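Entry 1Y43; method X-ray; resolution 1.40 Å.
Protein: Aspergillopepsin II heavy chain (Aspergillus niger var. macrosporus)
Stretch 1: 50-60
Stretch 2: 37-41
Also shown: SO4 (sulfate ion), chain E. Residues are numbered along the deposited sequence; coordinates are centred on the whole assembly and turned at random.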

# COMPACT_ATOMS: atom_id res chain seq x y z
N TYR B 50 -0.48 -11.94 5.69
CA TYR B 50 0.57 -12.84 6.16
C TYR B 50 1.91 -12.14 5.92
O TYR B 50 2.05 -11.37 4.97
CB TYR B 50 0.52 -14.19 5.42
CG TYR B 50 -0.76 -14.98 5.65
CD1 TYR B 50 -0.94 -15.72 6.82
CD2 TYR B 50 -1.79 -14.97 4.71
CE1 TYR B 50 -2.11 -16.44 7.04
CE2 TYR B 50 -2.96 -15.69 4.92
CZ TYR B 50 -3.12 -16.42 6.09
OH TYR B 50 -4.28 -17.12 6.33
N ASP B 51 2.86 -12.38 6.80
CA ASP B 51 4.17 -11.76 6.66
C ASP B 51 5.11 -12.55 5.79
O ASP B 51 5.03 -13.79 5.72
CB ASP B 51 4.87 -11.61 8.02
CG ASP B 51 4.07 -10.82 9.01
OD1 ASP B 51 3.37 -9.86 8.62
OD2 ASP B 51 4.15 -11.17 10.20
N PHE B 52 6.00 -11.83 5.11
CA PHE B 52 7.06 -12.41 4.30
C PHE B 52 8.21 -12.47 5.31
O PHE B 52 8.85 -11.45 5.59
CB PHE B 52 7.47 -11.46 3.18
CG PHE B 52 6.62 -11.55 1.96
CD1 PHE B 52 6.58 -12.71 1.20
CD2 PHE B 52 5.94 -10.43 1.51
CE1 PHE B 52 5.87 -12.76 -0.01
CE2 PHE B 52 5.23 -10.47 0.31
CZ PHE B 52 5.20 -11.64 -0.46
N SER B 53 8.49 -13.66 5.83
CA SER B 53 9.54 -13.84 6.83
C SER B 53 10.98 -13.92 6.30
O SER B 53 11.94 -13.80 7.07
CB SER B 53 9.23 -15.08 7.67
OG SER B 53 8.03 -14.87 8.39
N ASP B 54 11.13 -14.15 5.01
CA ASP B 54 12.45 -14.27 4.41
C ASP B 54 12.98 -13.01 3.73
O ASP B 54 13.68 -13.08 2.72
CB ASP B 54 12.49 -15.48 3.45
CG ASP B 54 11.40 -15.44 2.38
OD1 ASP B 54 10.38 -14.70 2.53
OD2 ASP B 54 11.55 -16.18 1.38
N ILE B 55 12.61 -11.85 4.27
CA ILE B 55 13.09 -10.58 3.72
C ILE B 55 13.25 -9.56 4.84
O ILE B 55 12.37 -9.38 5.69
CB ILE B 55 12.19 -10.00 2.59
CG1 ILE B 55 12.91 -8.83 1.90
CG2 ILE B 55 10.82 -9.54 3.14
CD1 ILE B 55 12.33 -8.43 0.55
N THR B 56 14.41 -8.92 4.85
CA THR B 56 14.75 -7.91 5.84
C THR B 56 14.49 -6.51 5.29
O THR B 56 14.92 -6.19 4.17
CB THR B 56 16.23 -8.05 6.23
OG1 THR B 56 16.44 -9.34 6.78
CG2 THR B 56 16.62 -6.99 7.24
N ILE B 57 13.78 -5.70 6.06
CA ILE B 57 13.43 -4.33 5.71
C ILE B 57 14.07 -3.39 6.75
O ILE B 57 13.88 -3.59 7.95
CB ILE B 57 11.88 -4.12 5.76
CG1 ILE B 57 11.13 -5.22 5.00
CG2 ILE B 57 11.52 -2.73 5.25
CD1 ILE B 57 11.30 -5.18 3.50
N SER B 58 14.82 -2.39 6.29
CA SER B 58 15.47 -1.42 7.19
C SER B 58 15.16 0.02 6.76
O SER B 58 14.83 0.28 5.60
CB SER B 58 17.00 -1.58 7.17
OG SER B 58 17.41 -2.89 7.54
N GLU B 59 15.31 0.95 7.70
CA GLU B 59 15.06 2.35 7.39
C GLU B 59 15.96 2.76 6.22
O GLU B 59 17.12 2.36 6.15
CB GLU B 59 15.38 3.24 8.60
CG GLU B 59 14.90 4.70 8.48
CD GLU B 59 15.81 5.60 7.63
OE1 GLU B 59 17.01 5.30 7.48
OE2 GLU B 59 15.31 6.63 7.12
N GLY B 60 15.39 3.51 5.29
CA GLY B 60 16.16 4.00 4.17
C GLY B 60 16.29 3.09 2.97
O GLY B 60 16.77 3.53 1.93
S SO4 E . 5.06 -4.87 13.04
O1 SO4 E . 6.09 -5.93 13.38
O2 SO4 E . 4.72 -4.09 14.28
O3 SO4 E . 5.64 -3.93 12.00
O4 SO4 E . 3.81 -5.52 12.51
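Stretch 2, residues 37-41: SYDAW

A strand can stay attached to a neighbouring segment after direct backbone pairing has lapsed, provided that water and apolar side chains take over, and residues 37-41 of aspergillopepsin II illustrate the point. The stretch is extended throughout and runs at 111° to strand 50-52, their axes approaching to 4.5 Å. Trp41 lies opposite Asp51 as an antiparallel, non-hydrogen-bonded pair, with CA atoms 4.1 Å apart. Beside it, Phe52 N donates to Ala40 O across 2.9 Å, nearly linear at 175°, the one direct hydrogen bond between the stretches.

Beyond Phe52 the loop departs and water bridges the gap. One molecule accepts from Ala40 N (2.9 Å to its oxygen) and donates to both Phe52 O and Ile55 O; another accepts from Ile57 N and donates to Tyr38 O. The small side chain of Ala40 lies among apolar neighbours, its CB 3.8 Å from Ile55 CG2, 4.1 Å from Ile57 CD1 and 4.2 Å from Phe52 CD2. Tyr38, the most covered residue, points toward the loop: its CB packs 3.9 Å from Ile57 CB, and its OH reaches within 3.5 Å of Glu59 CB. Less comfortably, Asp39 OD2 and Asp51 OD1 stand 3.0 Å apart, a close approach of two acceptors.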

# COMPACT_ATOMS: atom_id res chain seq x y z
N SER B 37 10.28 -1.06 14.18
CA SER B 37 10.05 -2.41 13.69
C SER B 37 9.48 -2.28 12.27
O SER B 37 8.61 -1.45 12.04
CB SER B 37 9.04 -3.12 14.59
OG SER B 37 9.07 -4.51 14.35
N TYR B 38 10.02 -3.07 11.33
CA TYR B 38 9.58 -3.04 9.93
C TYR B 38 9.31 -4.46 9.45
O TYR B 38 10.04 -5.38 9.82
CB TYR B 38 10.68 -2.46 9.02
CG TYR B 38 11.08 -1.03 9.29
CD1 TYR B 38 10.32 0.03 8.79
CD2 TYR B 38 12.22 -0.73 10.05
CE1 TYR B 38 10.68 1.35 9.04
CE2 TYR B 38 12.58 0.60 10.31
CZ TYR B 38 11.81 1.63 9.80
OH TYR B 38 12.15 2.95 10.03
N ASP B 39 8.29 -4.64 8.63
CA ASP B 39 8.00 -5.96 8.09
C ASP B 39 7.29 -5.86 6.74
O ASP B 39 6.67 -4.83 6.44
CB ASP B 39 7.18 -6.81 9.09
CG ASP B 39 5.68 -6.57 9.02
OD1 ASP B 39 5.24 -5.49 8.57
OD2 ASP B 39 4.92 -7.47 9.43
N ALA B 40 7.43 -6.88 5.91
CA ALA B 40 6.77 -6.90 4.60
C ALA B 40 5.66 -7.94 4.70
O ALA B 40 5.82 -8.96 5.38
CB ALA B 40 7.77 -7.26 3.51
N TRP B 41 4.56 -7.72 3.99
CA TRP B 41 3.42 -8.63 4.06
C TRP B 41 2.62 -8.65 2.76
O TRP B 41 2.81 -7.79 1.89
CB TRP B 41 2.49 -8.17 5.19
CG TRP B 41 2.11 -6.69 5.10
CD1 TRP B 41 2.76 -5.64 5.69
CD2 TRP B 41 1.05 -6.12 4.31
NE1 TRP B 41 2.19 -4.45 5.29
CE2 TRP B 41 1.14 -4.71 4.44
CE3 TRP B 41 0.05 -6.66 3.49
CZ2 TRP B 41 0.27 -3.84 3.79
CZ3 TRP B 41 -0.82 -5.78 2.83
CH2 TRP B 41 -0.70 -4.39 2.99
O HOH W 1 12.27 -6.76 8.30
O HOH W 2 9.50 -8.74 6.64